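Local coordinates for computational designed protein based on evolution (Synthetic construct, PDB 6JCC) that has no known biological function but, as a computationally designed all-helical protein, probably reproduces the six-helix death fold of a caspase recruitment domain, at residues A[1-5]-A[93-97]; A[12-17]-A[56-60]; A[22-28]-A[77-83]. The contacts are given in a common frame with arbitrary orientation. Residue numbers count along the deposited sequence, not the author numbering.

Interaction 1: residues A[1-5]-A[93-97]; sequences HHHMT and YLPLE
Three histidines at the extreme N terminus, probably the remnant of a purification tag, are ordered here; His1 and His2, joined by Met4, touch the C-terminal tail, where Pro95 is the centre of an inverse gamma turn. Neither segment is a regular strand. Residues 1-5 run extended up to Thr5, the N-cap of helix 6-22, whose OG1 caps Gln8 N. Leu94 leaves helical geometry after helix 84-93, and the turn follows at Pro95 (phi/psi -89/48), with a weak bond of 3.1 Å from Leu96 N to Leu94 O. The two termini run roughly antiparallel, at an oblique angle, with CA distances of 4.9 Å for His2-Pro95 and 5.5 Å for His1-Leu96. A single hydrogen bond joins them, His2 N to Pro95 O at 2.8 Å and 156°. Proline suits this place: its ring restricts phi to negative values compatible with the turn and presents an apolar surface, covered on this side by Met4 (chi1 m, chi2 t, chi3 p) and the CB atoms of His1 and His2. The contact lies at the surface, with Pro95 set between Met4, Gln8 of helix 6-22 and Leu64. The imidazole ends turn back to their own segment: His1 (chi1 p) donates ND1 to His2 O at 2.7 Å, and His2 (chi1 t) ND1 to His3 O at 3.0 Å. The tightest apolar contact is Met4 CG to Pro95 CB, at 3.6 Å.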
loop_
_atom_site.group_PDB
_atom_site.type_symbol
_atom_site.label_atom_id
_atom_site.label_comp_id
_atom_site.label_asym_id
_atom_site.label_seq_id
_atom_site.Cartn_x
_atom_site.Cartn_y
_atom_site.Cartn_z
ATOM N N HIS A 1 -1.361 10.904 -10.121
ATOM C CA HIS A 1 -0.680 11.168 -8.818
ATOM C C HIS A 1 0.213 12.401 -8.903
ATOM O O HIS A 1 0.609 12.811 -9.987
ATOM C CB HIS A 1 0.156 9.952 -8.372
ATOM C CG HIS A 1 1.265 9.603 -9.315
ATOM N ND1 HIS A 1 2.513 10.182 -9.244
ATOM C CD2 HIS A 1 1.307 8.746 -10.360
ATOM C CE1 HIS A 1 3.274 9.699 -10.206
ATOM N NE2 HIS A 1 2.566 8.829 -10.900
ATOM N N HIS A 2 0.535 12.973 -7.748
ATOM C CA HIS A 2 1.484 14.079 -7.664
ATOM C C HIS A 2 2.875 13.574 -8.033
ATOM O O HIS A 2 3.173 12.395 -7.892
ATOM C CB HIS A 2 1.451 14.635 -6.236
ATOM C CG HIS A 2 2.109 15.970 -6.073
ATOM N ND1 HIS A 2 3.476 16.122 -5.997
ATOM C CD2 HIS A 2 1.589 17.214 -5.960
ATOM C CE1 HIS A 2 3.767 17.400 -5.832
ATOM N NE2 HIS A 2 2.638 18.085 -5.802
ATOM N N HIS A 3 3.724 14.474 -8.512
ATOM C CA HIS A 3 5.112 14.150 -8.789
ATOM C C HIS A 3 5.816 13.566 -7.560
ATOM O O HIS A 3 5.589 14.017 -6.451
ATOM C CB HIS A 3 5.851 15.410 -9.216
ATOM C CG HIS A 3 7.266 15.161 -9.617
ATOM N ND1 HIS A 3 8.324 15.367 -8.763
ATOM C CD2 HIS A 3 7.793 14.703 -10.775
ATOM C CE1 HIS A 3 9.446 15.057 -9.383
ATOM N NE2 HIS A 3 9.153 14.648 -10.602
ATOM N N MET A 4 6.682 12.580 -7.767
ATOM C CA MET A 4 7.457 12.000 -6.674
ATOM C C MET A 4 8.945 12.140 -6.926
ATOM O O MET A 4 9.401 11.944 -8.047
ATOM C CB MET A 4 7.162 10.515 -6.537
ATOM C CG MET A 4 5.704 10.152 -6.395
ATOM S SD MET A 4 5.477 8.383 -6.632
ATOM C CE MET A 4 6.226 7.833 -5.106
ATOM N N THR A 5 9.691 12.456 -5.874
ATOM C CA THR A 5 11.154 12.456 -5.920
ATOM C C THR A 5 11.674 11.037 -5.664
ATOM O O THR A 5 10.933 10.193 -5.148
ATOM C CB THR A 5 11.767 13.405 -4.873
ATOM O OG1 THR A 5 11.475 12.929 -3.557
ATOM C CG2 THR A 5 11.236 14.829 -5.034
ATOM N N TYR A 93 4.119 9.916 2.572
ATOM C CA TYR A 93 4.822 9.627 1.314
ATOM C C TYR A 93 3.929 9.212 0.138
ATOM O O TYR A 93 4.423 9.107 -0.988
ATOM C CB TYR A 93 5.919 8.587 1.556
ATOM C CG TYR A 93 7.032 9.125 2.430
ATOM C CD1 TYR A 93 7.938 10.066 1.940
ATOM C CD2 TYR A 93 7.172 8.710 3.751
ATOM C CE1 TYR A 93 8.954 10.570 2.740
ATOM C CE2 TYR A 93 8.188 9.198 4.558
ATOM C CZ TYR A 93 9.075 10.131 4.051
ATOM O OH TYR A 93 10.080 10.620 4.852
ATOM N N LEU A 94 2.634 9.007 0.377
ATOM C CA LEU A 94 1.692 8.776 -0.720
ATOM C C LEU A 94 1.570 10.060 -1.524
ATOM O O LEU A 94 1.271 11.101 -0.949
ATOM C CB LEU A 94 0.293 8.395 -0.222
ATOM C CG LEU A 94 -0.001 6.926 0.054
ATOM C CD1 LEU A 94 -1.386 6.786 0.658
ATOM C CD2 LEU A 94 0.099 6.087 -1.202
ATOM N N PRO A 95 1.771 9.997 -2.853
ATOM C CA PRO A 95 1.630 11.190 -3.685
ATOM C C PRO A 95 0.189 11.353 -4.181
ATOM O O PRO A 95 -0.050 11.572 -5.372
ATOM C CB PRO A 95 2.579 10.886 -4.832
ATOM C CG PRO A 95 2.367 9.426 -5.046
ATOM C CD PRO A 95 2.171 8.837 -3.672
ATOM N N LEU A 96 -0.751 11.229 -3.255
ATOM C CA LEU A 96 -2.163 11.242 -3.555
ATOM C C LEU A 96 -2.836 12.136 -2.545
ATOM O O LEU A 96 -2.355 12.286 -1.418
ATOM C CB LEU A 96 -2.746 9.832 -3.441
ATOM C CG LEU A 96 -2.156 8.770 -4.367
ATOM C CD1 LEU A 96 -2.647 7.380 -4.003
ATOM C CD2 LEU A 96 -2.499 9.080 -5.809
ATOM N N GLU A 97 -3.958 12.714 -2.950
ATOM C CA GLU A 97 -4.728 13.591 -2.083
ATOM C C GLU A 97 -5.722 12.767 -1.272
ATOM O O GLU A 97 -5.335 12.085 -0.322
ATOM C CB GLU A 97 -5.444 14.656 -2.917
#

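Interaction 2: residues A[12-17]-A[56-60]; sequences LLEILA and AKKLI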
loop_
_atom_site.group_PDB
_atom_site.type_symbol
_atom_site.label_atom_id
_atom_site.label_comp_id
_atom_site.label_asym_id
_atom_site.label_seq_id
_atom_site.Cartn_x
_atom_site.Cartn_y
_atom_site.Cartn_z
ATOM N N LEU A 12 8.397 5.347 0.168
ATOM C CA LEU A 12 7.117 4.685 -0.071
ATOM C C LEU A 12 7.316 3.180 -0.226
ATOM O O LEU A 12 6.583 2.393 0.365
ATOM C CB LEU A 12 6.416 5.267 -1.302
ATOM C CG LEU A 12 5.058 4.663 -1.683
ATOM C CD1 LEU A 12 4.070 4.676 -0.524
ATOM C CD2 LEU A 12 4.481 5.402 -2.880
ATOM N N LEU A 13 8.328 2.789 -0.992
ATOM C CA LEU A 13 8.677 1.376 -1.136
ATOM C C LEU A 13 9.076 0.733 0.195
ATOM O O LEU A 13 8.661 -0.383 0.483
ATOM C CB LEU A 13 9.797 1.197 -2.162
ATOM C CG LEU A 13 9.394 1.396 -3.620
ATOM C CD1 LEU A 13 10.636 1.468 -4.487
ATOM C CD2 LEU A 13 8.473 0.285 -4.099
ATOM N N GLU A 14 9.862 1.444 0.998
ATOM C CA GLU A 14 10.281 0.959 2.315
ATOM C C GLU A 14 9.096 0.771 3.262
ATOM O O GLU A 14 9.037 -0.213 3.989
ATOM C CB GLU A 14 11.293 1.925 2.941
ATOM N N ILE A 15 8.161 1.716 3.240
ATOM C CA ILE A 15 6.968 1.652 4.091
ATOM C C ILE A 15 6.057 0.505 3.677
ATOM O O ILE A 15 5.554 -0.212 4.531
ATOM C CB ILE A 15 6.200 2.988 4.093
ATOM C CG1 ILE A 15 7.062 4.057 4.758
ATOM C CG2 ILE A 15 4.883 2.877 4.855
ATOM C CD1 ILE A 15 6.808 5.441 4.238
ATOM N N LEU A 16 5.851 0.336 2.375
ATOM C CA LEU A 16 5.059 -0.788 1.870
ATOM C C LEU A 16 5.683 -2.128 2.263
ATOM O O LEU A 16 4.977 -3.028 2.705
ATOM C CB LEU A 16 4.882 -0.705 0.352
ATOM C CG LEU A 16 4.002 0.437 -0.171
ATOM C CD1 LEU A 16 4.130 0.558 -1.680
ATOM C CD2 LEU A 16 2.543 0.265 0.226
ATOM N N ALA A 17 7.004 -2.242 2.134
ATOM C CA ALA A 17 7.724 -3.449 2.566
ATOM C C ALA A 17 7.588 -3.706 4.070
ATOM O O ALA A 17 7.407 -4.847 4.491
ATOM C CB ALA A 17 9.193 -3.365 2.176
ATOM N N ALA A 56 6.612 -5.061 -2.574
ATOM C CA ALA A 56 6.396 -3.609 -2.590
ATOM C C ALA A 56 6.548 -3.004 -3.984
ATOM O O ALA A 56 5.781 -2.122 -4.363
ATOM C CB ALA A 56 7.335 -2.915 -1.614
ATOM N N LYS A 57 7.531 -3.489 -4.737
ATOM C CA LYS A 57 7.775 -3.013 -6.097
ATOM C C LYS A 57 6.616 -3.330 -7.052
ATOM O O LYS A 57 6.347 -2.565 -7.967
ATOM C CB LYS A 57 9.090 -3.580 -6.643
ATOM C CG LYS A 57 9.432 -3.177 -8.076
ATOM C CD LYS A 57 9.496 -1.667 -8.302
ATOM C CE LYS A 57 10.653 -0.990 -7.580
ATOM N NZ LYS A 57 11.973 -1.341 -8.167
ATOM N N LYS A 58 5.950 -4.458 -6.842
ATOM C CA LYS A 58 4.768 -4.813 -7.628
ATOM C C LYS A 58 3.543 -4.073 -7.079
ATOM O O LYS A 58 2.731 -3.559 -7.843
ATOM C CB LYS A 58 4.525 -6.325 -7.601
ATOM C CG LYS A 58 5.699 -7.183 -8.061
ATOM C CD LYS A 58 5.904 -7.142 -9.566
ATOM C CE LYS A 58 7.103 -7.988 -9.979
ATOM N NZ LYS A 58 6.983 -8.517 -11.365
ATOM N N LEU A 59 3.426 -4.006 -5.755
ATOM C CA LEU A 59 2.259 -3.399 -5.108
ATOM C C LEU A 59 2.130 -1.898 -5.370
ATOM O O LEU A 59 1.018 -1.389 -5.489
ATOM C CB LEU A 59 2.285 -3.660 -3.596
ATOM C CG LEU A 59 1.060 -3.239 -2.774
ATOM C CD1 LEU A 59 -0.216 -3.895 -3.281
ATOM C CD2 LEU A 59 1.276 -3.573 -1.308
ATOM N N ILE A 60 3.260 -1.197 -5.475
ATOM C CA ILE A 60 3.251 0.261 -5.675
ATOM C C ILE A 60 2.400 0.699 -6.879
ATOM O O ILE A 60 1.765 1.750 -6.833
ATOM C CB ILE A 60 4.690 0.847 -5.762
ATOM C CG1 ILE A 60 4.663 2.375 -5.618
ATOM C CG2 ILE A 60 5.393 0.425 -7.049
ATOM C CD1 ILE A 60 6.031 3.005 -5.456
#
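Apolar packing carries this helix-helix contact, and no hydrogen bond crosses it. The segment axes come within 9.2 Å at a steep angle of 110°, so the two helices meet over a short patch rather than along their lengths. Alanines make the closest backbone approach possible: Ala17 CA and Ala56 CA are 5.3 Å apart, and their CB atoms 4.2 Å, a spacing that larger side chains would block. Beyond this point the gap is filled by branched residues. Leu16 points at the partner helix, setting CB 3.8 Å from Ala56 CB, CD1 4.1 Å from Ile60 CB and CD2 4.3 Å from Leu59 CD2. Ile60, with both chi angles t, stretches toward the first helix, so that its CD1 lies 3.8 Å from Leu12 CD2 and 3.9 Å from Leu13 CD2.

A second kind of contact sets side chains against backbone. The methyl of Ala56 lies 3.5 Å from Leu13 O and 3.8 Å from Ala17 N. These two are already hydrogen-bonded (3.0 Å, Ala17 N to Leu13 O), so an apolar methyl can lie against them without leaving either unsatisfied.

At the solvent edge, Lys57 serves through its aliphatic part: its CE is 4.0 Å from Leu13 CD1, a fitting use of a long chain that keeps its charge outside.

This steep crossing in the core is consistent with the six-helix death-fold bundle of the caspase recruitment family. Helix 84-93 packs on helix 6-22 through Leu90, which meets Leu12 and Ile15, while helix 40-47 reaches Leu59 of helix 52-63 through Val46.

Interaction 3: residues A[22-28]-A[77-83]; sequences NLDPTKI and ALRAHGY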
loop_
_atom_site.group_PDB
_atom_site.type_symbol
_atom_site.label_atom_id
_atom_site.label_comp_id
_atom_site.label_asym_id
_atom_site.label_seq_id
_atom_site.Cartn_x
_atom_site.Cartn_y
_atom_site.Cartn_z
ATOM N N ASN A 22 4.842 -7.030 8.512
ATOM C CA ASN A 22 4.021 -7.135 9.715
ATOM C C ASN A 22 2.605 -7.654 9.516
ATOM O O ASN A 22 2.044 -8.256 10.422
ATOM C CB ASN A 22 3.915 -5.760 10.375
ATOM C CG ASN A 22 5.229 -5.292 10.969
ATOM O OD1 ASN A 22 5.734 -5.888 11.915
ATOM N ND2 ASN A 22 5.782 -4.220 10.428
ATOM N N LEU A 23 2.034 -7.411 8.344
ATOM C CA LEU A 23 0.598 -7.555 8.123
ATOM C C LEU A 23 0.331 -7.931 6.672
ATOM O O LEU A 23 0.936 -7.364 5.761
ATOM C CB LEU A 23 -0.081 -6.217 8.448
ATOM C CG LEU A 23 -1.590 -6.033 8.266
ATOM C CD1 LEU A 23 -2.372 -6.913 9.224
ATOM C CD2 LEU A 23 -1.961 -4.572 8.474
ATOM N N ASP A 24 -0.576 -8.880 6.456
ATOM C CA ASP A 24 -1.021 -9.229 5.106
ATOM C C ASP A 24 -1.711 -7.995 4.516
ATOM O O ASP A 24 -2.740 -7.577 5.032
ATOM C CB ASP A 24 -2.005 -10.404 5.180
ATOM C CG ASP A 24 -2.598 -10.802 3.825
ATOM O OD1 ASP A 24 -2.277 -10.207 2.779
ATOM O OD2 ASP A 24 -3.416 -11.737 3.827
ATOM N N PRO A 25 -1.152 -7.413 3.439
ATOM C CA PRO A 25 -1.765 -6.182 2.910
ATOM C C PRO A 25 -3.200 -6.350 2.388
ATOM O O PRO A 25 -3.918 -5.360 2.275
ATOM C CB PRO A 25 -0.816 -5.763 1.783
ATOM C CG PRO A 25 -0.132 -7.014 1.380
ATOM C CD PRO A 25 0.006 -7.832 2.626
ATOM N N THR A 26 -3.610 -7.584 2.088
ATOM C CA THR A 26 -5.016 -7.905 1.819
ATOM C C THR A 26 -5.949 -7.254 2.844
ATOM O O THR A 26 -7.003 -6.737 2.484
ATOM C CB THR A 26 -5.251 -9.431 1.823
ATOM O OG1 THR A 26 -4.292 -10.062 0.965
ATOM C CG2 THR A 26 -6.660 -9.780 1.341
ATOM N N LYS A 27 -5.533 -7.255 4.107
ATOM C CA LYS A 27 -6.336 -6.699 5.197
ATOM C C LYS A 27 -6.543 -5.194 5.137
ATOM O O LYS A 27 -7.590 -4.708 5.539
ATOM C CB LYS A 27 -5.727 -7.079 6.543
ATOM C CG LYS A 27 -5.857 -8.559 6.822
ATOM C CD LYS A 27 -5.299 -8.924 8.175
ATOM C CE LYS A 27 -5.511 -10.397 8.466
ATOM N NZ LYS A 27 -6.910 -10.686 8.877
ATOM N N ILE A 28 -5.545 -4.469 4.647
ATOM C CA ILE A 28 -5.660 -3.008 4.504
ATOM C C ILE A 28 -6.173 -2.578 3.127
ATOM O O ILE A 28 -6.531 -1.422 2.943
ATOM C CB ILE A 28 -4.350 -2.267 4.869
ATOM C CG1 ILE A 28 -3.215 -2.566 3.879
ATOM C CG2 ILE A 28 -3.937 -2.618 6.295
ATOM C CD1 ILE A 28 -2.030 -1.634 4.017
ATOM N N ALA A 77 -7.428 1.659 7.708
ATOM C CA ALA A 77 -7.291 0.223 7.951
ATOM C C ALA A 77 -5.999 -0.124 8.692
ATOM O O ALA A 77 -6.013 -0.977 9.580
ATOM C CB ALA A 77 -7.374 -0.544 6.646
ATOM N N LEU A 78 -4.894 0.530 8.326
ATOM C CA LEU A 78 -3.633 0.377 9.068
ATOM C C LEU A 78 -3.809 0.738 10.539
ATOM O O LEU A 78 -3.353 0.006 11.419
ATOM C CB LEU A 78 -2.514 1.231 8.463
ATOM C CG LEU A 78 -1.794 0.609 7.270
ATOM C CD1 LEU A 78 -1.040 1.679 6.496
ATOM C CD2 LEU A 78 -0.845 -0.499 7.715
ATOM N N ARG A 79 -4.481 1.859 10.796
ATOM C CA ARG A 79 -4.761 2.296 12.168
ATOM C C ARG A 79 -5.661 1.304 12.892
ATOM O O ARG A 79 -5.400 0.952 14.039
ATOM C CB ARG A 79 -5.412 3.677 12.183
ATOM C CG ARG A 79 -4.505 4.781 11.680
ATOM C CD ARG A 79 -5.143 6.146 11.865
ATOM N NE ARG A 79 -4.534 7.142 10.986
ATOM C CZ ARG A 79 -3.328 7.687 11.153
ATOM N NH1 ARG A 79 -2.547 7.349 12.182
ATOM N NH2 ARG A 79 -2.890 8.584 10.273
ATOM N N ALA A 80 -6.704 0.838 12.208
ATOM C CA ALA A 80 -7.637 -0.135 12.781
ATOM C C ALA A 80 -6.992 -1.480 13.151
ATOM O O ALA A 80 -7.464 -2.149 14.066
ATOM C CB ALA A 80 -8.811 -0.351 11.842
ATOM N N HIS A 81 -5.924 -1.860 12.447
ATOM C CA HIS A 81 -5.166 -3.088 12.742
ATOM C C HIS A 81 -4.037 -2.909 13.762
ATOM O O HIS A 81 -3.388 -3.890 14.136
ATOM C CB HIS A 81 -4.608 -3.693 11.449
ATOM C CG HIS A 81 -5.650 -4.349 10.602
ATOM N ND1 HIS A 81 -6.473 -3.644 9.754
ATOM C CD2 HIS A 81 -6.013 -5.647 10.484
ATOM C CE1 HIS A 81 -7.290 -4.479 9.139
ATOM N NE2 HIS A 81 -7.034 -5.702 9.567
ATOM N N GLY A 82 -3.804 -1.670 14.195
ATOM C CA GLY A 82 -2.849 -1.353 15.257
ATOM C C GLY A 82 -1.519 -0.769 14.807
ATOM O O GLY A 82 -0.523 -0.930 15.511
ATOM N N TYR A 83 -1.488 -0.081 13.664
ATOM C CA TYR A 83 -0.238 0.461 13.101
ATOM C C TYR A 83 -0.349 1.958 12.815
ATOM O O TYR A 83 -0.440 2.385 11.663
ATOM C CB TYR A 83 0.165 -0.324 11.848
ATOM C CG TYR A 83 0.412 -1.780 12.147
ATOM C CD1 TYR A 83 1.636 -2.206 12.659
ATOM C CD2 TYR A 83 -0.590 -2.731 11.959
ATOM C CE1 TYR A 83 1.864 -3.541 12.958
ATOM C CE2 TYR A 83 -0.373 -4.069 12.257
ATOM C CZ TYR A 83 0.854 -4.469 12.755
ATOM O OH TYR A 83 1.081 -5.789 13.054
HETATM O O HOH W 1 3.543 -6.270 13.954
#
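This is a partly buried, mainly apolar contact between the link from helix 6-22 to helix 30-34 and the last turn of helix 68-80 with its exit. No direct hydrogen bond crosses it. Leu23 fits among three partners, its CD1 4.1 Å from His81 CD2 and its CD2 4.1 Å from Tyr83 CE2 and 4.3 Å from Leu78 CD2. Ile28 packs beside small Ala77 (CB to CB 3.9 Å) and reaches Leu78 CG with CD1 at 4.0 Å. Lys27 lays CB 3.6 Å from His81 NE2; the same imidazole is held by ND1 bonding to Ala77 O at 2.7 Å. At the exposed edge one water bridges Asn22 OD1 (3.0 Å) and Tyr83 OH (2.7 Å). Both segments are shaped by local motifs: Asp24 OD1 accepts Thr26 N at 3.0 Å in an Asx turn, and Gly82, whose positive phi (103°) suits glycine, makes a Schellman motif with Tyr83 N to Leu78 O at 2.9 Å. Such packing of an inter-helix link against a helix C terminus is consistent with a caspase-recruitment-type death-fold bundle.

In the fold
From the N terminus, residues 1-5 lead into helix 6-22 and pair with residues 93-97, so interaction 1 closes a loop spanning nearly the whole chain, with the other two nested inside. Helix 6-22 supplies the first half of interaction 2, and the link beyond it the first half of interaction 3. Their second halves follow in the same order, on helix 52-63 and then at the end of helix 68-80, so these two loops cross. Interactions 1 and 2 touch directly, Tyr93 CD2 lying 3.3 Å from Ile15 CD1. Interactions 1 and 3 lie on opposite sides of the chain's centre, their own centres about 21 Å apart.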